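Local atomic coordinates of exported protein (PDB entry 4I17), a protein that is of unknown function but, as an exported tetratricopeptide-repeat (TPR) protein, probably serves as a helical scaffold for binding other proteins. Residues L115-Y120 with T144-K149; W151-L156 with P211-I216. One frame throughout, in Å; residues are numbered along the deposited sequence.

Interaction 1. Residues L115-Y120 with T144-K149. With SO4 (sulfate ion), chain D.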
ATOM      1  N   LEU A 115      -5.091   1.264  -0.790  1.00 22.33           N
ATOM      2  CA  LEU A 115      -4.429   0.278   0.077  1.00 22.00           C
ATOM      3  C   LEU A 115      -2.925   0.153  -0.205  1.00 22.66           C
ATOM      4  O   LEU A 115      -2.117   0.062   0.733  1.00 22.17           O
ATOM      5  CB  LEU A 115      -5.102  -1.081  -0.083  1.00 21.35           C
ATOM      6  CG  LEU A 115      -6.586  -1.082   0.287  1.00 27.50           C
ATOM      7  CD1 LEU A 115      -7.279  -2.355  -0.216  1.00 27.93           C
ATOM      8  CD2 LEU A 115      -6.779  -0.878   1.782  1.00 32.56           C
ATOM      9  N   TYR A 116      -2.564   0.138  -1.479  1.00 19.61           N
ATOM     10  CA  TYR A 116      -1.170   0.039  -1.914  1.00 20.17           C
ATOM     11  C   TYR A 116      -0.372   1.241  -1.396  1.00 23.71           C
ATOM     12  O   TYR A 116       0.696   1.100  -0.801  1.00 20.53           O
ATOM     13  CB  TYR A 116      -1.135   0.011  -3.455  1.00 20.74           C
ATOM     14  CG  TYR A 116       0.246  -0.117  -4.053  1.00 21.52           C
ATOM     15  CD1 TYR A 116       0.801  -1.367  -4.316  1.00 23.51           C
ATOM     16  CD2 TYR A 116       0.997   1.015  -4.376  1.00 24.16           C
ATOM     17  CE1 TYR A 116       2.068  -1.485  -4.889  1.00 23.98           C
ATOM     18  CE2 TYR A 116       2.287   0.903  -4.898  1.00 23.98           C
ATOM     19  CZ  TYR A 116       2.797  -0.350  -5.190  1.00 32.95           C
ATOM     20  OH  TYR A 116       4.047  -0.472  -5.737  1.00 40.17           O
ATOM     21  N   ALA A 117      -0.885   2.432  -1.678  1.00 22.04           N
ATOM     22  CA  ALA A 117      -0.199   3.646  -1.279  1.00 22.08           C
ATOM     23  C   ALA A 117      -0.156   3.759   0.245  1.00 22.49           C
ATOM     24  O   ALA A 117       0.875   4.166   0.759  1.00 22.26           O
ATOM     25  CB  ALA A 117      -0.886   4.851  -1.888  1.00 24.15           C
ATOM     26  N   ILE A 118      -1.239   3.400   0.974  1.00 18.81           N
ATOM     27  CA  ILE A 118      -1.217   3.528   2.449  1.00 20.30           C
ATOM     28  C   ILE A 118      -0.130   2.608   3.018  1.00 24.60           C
ATOM     29  O   ILE A 118       0.596   3.000   3.938  1.00 23.21           O
ATOM     30  CB  ILE A 118      -2.630   3.263   3.051  1.00 24.29           C
ATOM     31  CG1 ILE A 118      -3.503   4.510   2.784  1.00 25.75           C
ATOM     32  CG2 ILE A 118      -2.578   2.944   4.579  1.00 28.28           C
ATOM     33  CD1 ILE A 118      -4.966   4.252   2.803  1.00 39.02           C
ATOM     34  N   TYR A 119      -0.006   1.413   2.457  1.00 20.49           N
ATOM     35  CA  TYR A 119       0.992   0.453   2.944  1.00 20.06           C
ATOM     36  C   TYR A 119       2.411   1.053   2.883  1.00 23.40           C
ATOM     37  O   TYR A 119       3.174   1.005   3.863  1.00 19.65           O
ATOM     38  CB  TYR A 119       0.933  -0.831   2.106  1.00 20.80           C
ATOM     39  CG  TYR A 119       2.020  -1.799   2.500  1.00 22.60           C
ATOM     40  CD1 TYR A 119       1.841  -2.681   3.561  1.00 25.43           C
ATOM     41  CD2 TYR A 119       3.254  -1.794   1.852  1.00 24.27           C
ATOM     42  CE1 TYR A 119       2.867  -3.543   3.966  1.00 25.91           C
ATOM     43  CE2 TYR A 119       4.283  -2.647   2.248  1.00 25.56           C
ATOM     44  CZ  TYR A 119       4.071  -3.540   3.288  1.00 31.35           C
ATOM     45  OH  TYR A 119       5.058  -4.409   3.666  1.00 32.16           O
ATOM     46  N   TYR A 120       2.773   1.568   1.695  1.00 19.80           N
ATOM     47  CA  TYR A 120       4.091   2.123   1.479  1.00 17.80           C
ATOM     48  C   TYR A 120       4.297   3.450   2.219  1.00 20.13           C
ATOM     49  O   TYR A 120       5.426   3.701   2.653  1.00 19.26           O
ATOM     50  CB  TYR A 120       4.383   2.266  -0.019  1.00 18.46           C
ATOM     51  CG  TYR A 120       4.815   0.933  -0.602  1.00 19.85           C
ATOM     52  CD1 TYR A 120       5.951   0.277  -0.124  1.00 20.86           C
ATOM     53  CD2 TYR A 120       4.074   0.315  -1.613  1.00 19.88           C
ATOM     54  CE1 TYR A 120       6.368  -0.940  -0.665  1.00 22.33           C
ATOM     55  CE2 TYR A 120       4.485  -0.897  -2.166  1.00 20.56           C
ATOM     56  CZ  TYR A 120       5.624  -1.529  -1.676  1.00 27.73           C
ATOM     57  OH  TYR A 120       6.040  -2.732  -2.196  1.00 27.80           O
ATOM     58  N   THR A 144       4.684   6.329  -4.997  1.00 28.96           N
ATOM     59  CA  THR A 144       4.505   7.215  -6.169  1.00 30.33           C
ATOM     60  C   THR A 144       4.083   6.396  -7.407  1.00 38.29           C
ATOM     61  O   THR A 144       3.741   7.010  -8.416  1.00 39.67           O
ATOM     62  CB  THR A 144       5.771   8.075  -6.493  1.00 34.73           C
ATOM     63  OG1 THR A 144       6.802   7.249  -7.036  1.00 34.04           O
ATOM     64  CG2 THR A 144       6.311   8.850  -5.306  1.00 31.00           C
ATOM     65  N   ASP A 145       4.080   5.026  -7.335  1.00 36.04           N
ATOM     66  CA  ASP A 145       3.689   4.115  -8.445  1.00 37.29           C
ATOM     67  C   ASP A 145       2.182   4.120  -8.750  1.00 42.58           C
ATOM     68  O   ASP A 145       1.751   3.507  -9.728  1.00 45.26           O
ATOM     69  CB  ASP A 145       4.095   2.653  -8.164  1.00 40.35           C
ATOM     70  CG  ASP A 145       5.567   2.378  -7.904  1.00 52.02           C
ATOM     71  OD1 ASP A 145       6.413   3.216  -8.301  1.00 51.45           O
ATOM     72  OD2 ASP A 145       5.876   1.306  -7.320  1.00 57.12           O
ATOM     73  N   VAL A 146       1.380   4.753  -7.903  1.00 36.68           N
ATOM     74  CA  VAL A 146      -0.063   4.859  -8.111  1.00 35.70           C
ATOM     75  C   VAL A 146      -0.307   5.884  -9.236  1.00 36.22           C
ATOM     76  O   VAL A 146       0.533   6.763  -9.456  1.00 36.31           O
ATOM     77  CB  VAL A 146      -0.828   5.212  -6.808  1.00 39.50           C
ATOM     78  CG1 VAL A 146      -0.722   4.087  -5.769  1.00 40.32           C
ATOM     79  CG2 VAL A 146      -0.360   6.535  -6.224  1.00 38.13           C
ATOM     80  N   THR A 147      -1.432   5.772  -9.936  1.00 30.68           N
ATOM     81  CA  THR A 147      -1.739   6.688 -11.036  1.00 30.52           C
ATOM     82  C   THR A 147      -2.383   7.967 -10.519  1.00 32.98           C
ATOM     83  O   THR A 147      -2.325   8.985 -11.199  1.00 34.55           O
ATOM     84  CB  THR A 147      -2.654   6.014 -12.088  1.00 38.30           C
ATOM     85  OG1 THR A 147      -3.926   5.764 -11.509  1.00 40.89           O
ATOM     86  CG2 THR A 147      -2.075   4.732 -12.631  1.00 39.48           C
ATOM     87  N   SER A 148      -2.981   7.918  -9.327  1.00 26.64           N
ATOM     88  CA  SER A 148      -3.654   9.046  -8.686  1.00 26.03           C
ATOM     89  C   SER A 148      -2.669  10.185  -8.435  1.00 27.51           C
ATOM     90  O   SER A 148      -1.665   9.959  -7.752  1.00 24.64           O
ATOM     91  CB  SER A 148      -4.245   8.591  -7.358  1.00 28.27           C
ATOM     92  OG  SER A 148      -4.620   9.704  -6.564  1.00 35.85           O
ATOM     93  N   LYS A 149      -2.952  11.397  -8.976  1.00 23.38           N
ATOM     94  CA  LYS A 149      -2.095  12.578  -8.744  1.00 22.81           C
ATOM     95  C   LYS A 149      -2.103  12.981  -7.254  1.00 24.35           C
ATOM     96  O   LYS A 149      -1.091  13.436  -6.732  1.00 21.71           O
ATOM     97  CB  LYS A 149      -2.601  13.760  -9.585  1.00 25.20           C
ATOM     98  CG  LYS A 149      -2.320  13.636 -11.079  1.00 43.30           C
ATOM     99  CD  LYS A 149      -2.846  14.858 -11.876  1.00 54.95           C
ATOM    100  CE  LYS A 149      -2.139  16.162 -11.561  1.00 71.83           C
ATOM    101  NZ  LYS A 149      -2.810  17.332 -12.186  1.00 85.53           N
TER
HETATM  102  S   SO4 D 303      -6.618  12.279  -8.953  1.00 65.84           S
HETATM  103  O1  SO4 D 303      -6.625  11.356  -7.815  1.00 64.02           O
HETATM  104  O2  SO4 D 303      -5.616  11.892  -9.969  1.00 63.23           O
HETATM  105  O3  SO4 D 303      -7.954  12.269  -9.558  1.00 67.65           O
HETATM  106  O4  SO4 D 303      -6.323  13.630  -8.492  1.00 67.14           O

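Interaction 2. Residues W151-L156 with P211-I216. With SO4 (sulfate ion), chain B.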
ATOM      1  N   TRP A 151      -2.492  10.976  -4.507  1.00 22.23           N
ATOM      2  CA  TRP A 151      -1.674  10.063  -3.719  1.00 23.45           C
ATOM      3  C   TRP A 151      -0.226  10.210  -4.071  1.00 22.56           C
ATOM      4  O   TRP A 151       0.635  10.068  -3.198  1.00 22.93           O
ATOM      5  CB  TRP A 151      -2.145   8.637  -3.918  1.00 24.27           C
ATOM      6  CG  TRP A 151      -3.423   8.406  -3.175  1.00 26.84           C
ATOM      7  CD1 TRP A 151      -4.691   8.642  -3.628  1.00 31.00           C
ATOM      8  CD2 TRP A 151      -3.550   8.026  -1.797  1.00 26.31           C
ATOM      9  NE1 TRP A 151      -5.605   8.396  -2.619  1.00 31.71           N
ATOM     10  CE2 TRP A 151      -4.931   7.997  -1.493  1.00 31.10           C
ATOM     11  CE3 TRP A 151      -2.627   7.749  -0.775  1.00 26.68           C
ATOM     12  CZ2 TRP A 151      -5.407   7.679  -0.220  1.00 29.87           C
ATOM     13  CZ3 TRP A 151      -3.112   7.348   0.461  1.00 28.64           C
ATOM     14  CH2 TRP A 151      -4.486   7.331   0.728  1.00 29.34           C
ATOM     15  N   LYS A 152       0.067  10.528  -5.344  1.00 19.33           N
ATOM     16  CA  LYS A 152       1.456  10.781  -5.740  1.00 18.12           C
ATOM     17  C   LYS A 152       1.958  12.006  -5.000  1.00 20.21           C
ATOM     18  O   LYS A 152       3.108  12.039  -4.556  1.00 18.80           O
ATOM     19  CB  LYS A 152       1.545  11.037  -7.246  1.00 21.62           C
ATOM     20  CG  LYS A 152       1.635   9.805  -8.128  1.00 25.85           C
ATOM     21  CD  LYS A 152       2.120  10.287  -9.514  1.00 35.91           C
ATOM     22  CE  LYS A 152       1.782   9.373 -10.660  1.00 42.87           C
ATOM     23  NZ  LYS A 152       2.639   8.153 -10.662  1.00 44.74           N
ATOM     24  N   THR A 153       1.110  13.040  -4.909  1.00 17.09           N
ATOM     25  CA  THR A 153       1.487  14.284  -4.231  1.00 17.23           C
ATOM     26  C   THR A 153       1.891  14.005  -2.793  1.00 21.35           C
ATOM     27  O   THR A 153       2.877  14.547  -2.350  1.00 19.52           O
ATOM     28  CB  THR A 153       0.333  15.279  -4.245  1.00 22.96           C
ATOM     29  OG1 THR A 153       0.038  15.611  -5.593  1.00 24.91           O
ATOM     30  CG2 THR A 153       0.634  16.545  -3.444  1.00 20.34           C
ATOM     31  N   ASP A 154       1.121  13.209  -2.033  1.00 20.74           N
ATOM     32  CA  ASP A 154       1.581  13.064  -0.638  1.00 22.01           C
ATOM     33  C   ASP A 154       2.810  12.104  -0.476  1.00 21.39           C
ATOM     34  O   ASP A 154       3.571  12.271   0.476  1.00 17.13           O
ATOM     35  CB  ASP A 154       0.419  12.712   0.252  1.00 26.75           C
ATOM     36  CG  ASP A 154      -0.474  13.965   0.368  1.00 39.75           C
ATOM     37  OD1 ASP A 154      -0.152  14.854   1.198  1.00 38.56           O
ATOM     38  OD2 ASP A 154      -1.419  14.106  -0.451  1.00 38.44           O
ATOM     39  N   ALA A 155       3.092  11.228  -1.461  1.00 18.74           N
ATOM     40  CA  ALA A 155       4.338  10.442  -1.402  1.00 17.52           C
ATOM     41  C   ALA A 155       5.521  11.400  -1.698  1.00 18.58           C
ATOM     42  O   ALA A 155       6.565  11.317  -1.041  1.00 16.79           O
ATOM     43  CB  ALA A 155       4.289   9.307  -2.411  1.00 19.49           C
ATOM     44  N   LEU A 156       5.352  12.321  -2.672  1.00 14.12           N
ATOM     45  CA  LEU A 156       6.405  13.314  -3.018  1.00 13.62           C
ATOM     46  C   LEU A 156       6.601  14.305  -1.903  1.00 17.68           C
ATOM     47  O   LEU A 156       7.738  14.676  -1.605  1.00 16.17           O
ATOM     48  CB  LEU A 156       6.035  14.038  -4.321  1.00 13.39           C
ATOM     49  CG  LEU A 156       6.085  13.155  -5.545  1.00 17.30           C
ATOM     50  CD1 LEU A 156       5.379  13.811  -6.701  1.00 17.94           C
ATOM     51  CD2 LEU A 156       7.517  12.796  -5.940  1.00 18.03           C
ATOM     52  N   PRO A 211      -1.324  22.135  -7.134  1.00 20.10           N
ATOM     53  CA  PRO A 211      -1.063  23.564  -6.855  1.00 20.68           C
ATOM     54  C   PRO A 211      -1.957  24.130  -5.743  1.00 24.39           C
ATOM     55  O   PRO A 211      -1.599  25.134  -5.154  1.00 26.07           O
ATOM     56  CB  PRO A 211      -1.313  24.265  -8.198  1.00 23.42           C
ATOM     57  CG  PRO A 211      -1.556  23.220  -9.188  1.00 27.13           C
ATOM     58  CD  PRO A 211      -1.780  21.912  -8.523  1.00 21.81           C
ATOM     59  N   ASN A 212      -3.067  23.453  -5.396  1.00 20.91           N
ATOM     60  CA  ASN A 212      -3.954  23.923  -4.308  1.00 21.81           C
ATOM     61  C   ASN A 212      -3.375  23.658  -2.920  1.00 24.89           C
ATOM     62  O   ASN A 212      -3.900  24.169  -1.932  1.00 27.13           O
ATOM     63  CB  ASN A 212      -5.303  23.203  -4.400  1.00 22.28           C
ATOM     64  CG  ASN A 212      -5.126  21.708  -4.343  1.00 39.89           C
ATOM     65  OD1 ASN A 212      -4.484  21.090  -5.216  1.00 36.65           O
ATOM     66  ND2 ASN A 212      -5.636  21.102  -3.297  1.00 39.30           N
ATOM     67  N   ARG A 213      -2.332  22.814  -2.824  1.00 19.62           N
ATOM     68  CA  ARG A 213      -1.745  22.446  -1.522  1.00 18.28           C
ATOM     69  C   ARG A 213      -0.702  23.493  -1.152  1.00 21.84           C
ATOM     70  O   ARG A 213       0.493  23.298  -1.364  1.00 21.07           O
ATOM     71  CB  ARG A 213      -1.146  21.036  -1.600  1.00 18.89           C
ATOM     72  CG  ARG A 213      -2.146  19.908  -1.873  1.00 23.76           C
ATOM     73  CD  ARG A 213      -2.970  19.498  -0.659  1.00 24.11           C
ATOM     74  NE  ARG A 213      -2.159  18.961   0.444  1.00 24.16           N
ATOM     75  CZ  ARG A 213      -1.655  17.732   0.471  1.00 32.17           C
ATOM     76  NH1 ARG A 213      -1.830  16.911  -0.557  1.00 24.61           N
ATOM     77  NH2 ARG A 213      -0.958  17.320   1.521  1.00 21.72           N
ATOM     78  N   THR A 214      -1.163  24.653  -0.666  1.00 19.24           N
ATOM     79  CA  THR A 214      -0.273  25.801  -0.415  1.00 18.81           C
ATOM     80  C   THR A 214       0.824  25.534   0.601  1.00 22.00           C
ATOM     81  O   THR A 214       1.903  26.137   0.491  1.00 19.71           O
ATOM     82  CB  THR A 214      -1.082  27.025  -0.010  1.00 27.16           C
ATOM     83  OG1 THR A 214      -1.896  26.681   1.103  1.00 25.75           O
ATOM     84  CG2 THR A 214      -1.950  27.556  -1.161  1.00 26.68           C
ATOM     85  N   GLU A 215       0.611  24.591   1.532  1.00 17.96           N
ATOM     86  CA  GLU A 215       1.661  24.294   2.512  1.00 19.34           C
ATOM     87  C   GLU A 215       2.862  23.622   1.852  1.00 21.32           C
ATOM     88  O   GLU A 215       3.968  23.795   2.321  1.00 19.80           O
ATOM     89  CB  GLU A 215       1.123  23.398   3.642  1.00 21.96           C
ATOM     90  CG  GLU A 215       0.248  24.173   4.619  1.00 36.09           C
ATOM     91  CD  GLU A 215      -0.672  23.387   5.534  1.00 57.84           C
ATOM     92  OE1 GLU A 215      -0.277  22.290   5.997  1.00 51.80           O
ATOM     93  OE2 GLU A 215      -1.761  23.915   5.860  1.00 42.88           O
ATOM     94  N   ILE A 216       2.655  22.876   0.748  1.00 18.95           N
ATOM     95  CA  ILE A 216       3.784  22.242   0.062  1.00 17.78           C
ATOM     96  C   ILE A 216       4.656  23.318  -0.575  1.00 19.77           C
ATOM     97  O   ILE A 216       5.871  23.247  -0.473  1.00 19.30           O
ATOM     98  CB  ILE A 216       3.328  21.210  -0.991  1.00 20.17           C
ATOM     99  CG1 ILE A 216       2.334  20.202  -0.386  1.00 20.27           C
ATOM    100  CG2 ILE A 216       4.558  20.499  -1.569  1.00 19.23           C
ATOM    101  CD1 ILE A 216       1.845  19.102  -1.365  1.00 20.20           C
TER
HETATM  102  S   SO4 B 301      -6.686  17.613  -1.898  1.00 68.44           S
HETATM  103  O1  SO4 B 301      -5.674  16.731  -1.338  1.00 68.50           O
HETATM  104  O2  SO4 B 301      -7.923  16.862  -2.102  1.00 70.94           O
HETATM  105  O3  SO4 B 301      -6.947  18.731  -0.996  1.00 66.74           O
HETATM  106  O4  SO4 B 301      -6.196  18.121  -3.175  1.00 68.95           O

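Interaction 1. Residues L115-Y120 with T144-K149
A largely buried helix-to-loop contact, in which Tyr116 and Ala117 of helix 110-129 receive Asp145 and Val146, lies near the centre of the chain, where the loop 144-148 leads from helix 133-143 into helix 149-174. Its apolar half is a single methyl: CG1 of Val146 rests 3.8 Å from CD2 of Tyr116 and 4.0 Å from CB of Ala117. Alanine suits the spot because its short side chain admits the valine branch close to the helix, and Trp151 of the next helix packs on both residues. Tyr116 has CG anti to the backbone N (chi1 -179°), which carries the ring along the loop toward Asp145. There the phenol OH lies 3.0 Å from OD2 of Asp145, the carboxylate oxygen approaching at the ring edge with the two planes 40° apart. His142 makes a weak hydrogen bond to the same OD2 through its ND1. Antiparallel helices joined by short turns are the building plan of TPR proteins, and this loop is such a turn between successive helices. Beyond the contact, Ser148 is the N-cap of helix 149-174, its OG bonding to N of Trp151. The helix start also holds a sulfate, probably from the crystallisation liquor: OG of Ser148 reaches its O1 at 2.9 Å, and the backbone N of Lys149 reaches O2 at 2.9 Å (N-H...O 157°).

Interaction 2. Residues W151-L156 with P211-I216
An end-on salt bridge over a small apolar patch ties the beginning of helix 149-174 to the beginning of helix 214-224. Arg213 grips Asp154 with two nitrogens, one to each carboxylate oxygen: NH2 meets OD1 at 2.6 Å with a nearly straight N-H...O angle of 165°, and NH1 meets OD2 at 2.8 Å. NH2 uses the syn lone pair of OD1, while NH1 comes to OD2 from the syn side but somewhat out of the carboxylate plane, and the two flat groups are nearly coplanar, 21° apart, although the side chains themselves cross at about a right angle. The paired bonds therefore restrain the rotation of both groups. Arginine suits this place because its long chain, bent at chi2 and chi3, spans the gap to helix 149-174 and turns the guanidinium end-on to Asp154. CD1 of Ile216 then lies 4.2 Å above the plane of that group, over its centre. The same CD1 meets CG2 of Thr153 at 3.5 Å, and CG2 is also 3.8 Å from NH1 of Arg213. Threonine serves two purposes here, its methyl facing the patch while OG1 bonds to the backbone O of Lys149 and to Ser210. Tyr157 extends the packing against Arg213 and Ile216. Beside the contact, ND2 of Asn212 donates to O4 of a sulfate at 3.0 Å, an ion also held by Lys150 and probably taken from the crystallisation liquor. Arg213 is the N-cap residue and the centre of an inverse gamma turn, and the whole is a helix start packed against a non-adjacent helix, consistent with the superhelical stacking of TPR proteins.

In the fold
The two contacts come in series along the chain, interaction 1 closing before interaction 2 opens, with their centres 13 Å apart. Helix 149-174 joins them: the loop of interaction 1 runs into its first residue, and its opening turns provide segment 151-156 of interaction 2. Lys152 looks back across this junction, its NZ 2.8 Å from O of Thr144 in a probable hydrogen bond, while CE3 of Trp151 packs 3.6 Å from CB of Ala117. Interaction 1 lies near the middle of the chain and interaction 2 about 18 Å from its centre, so together they tie helix 110-129, through helix 149-174, to the C-terminal helix 214-224 of the elongated array.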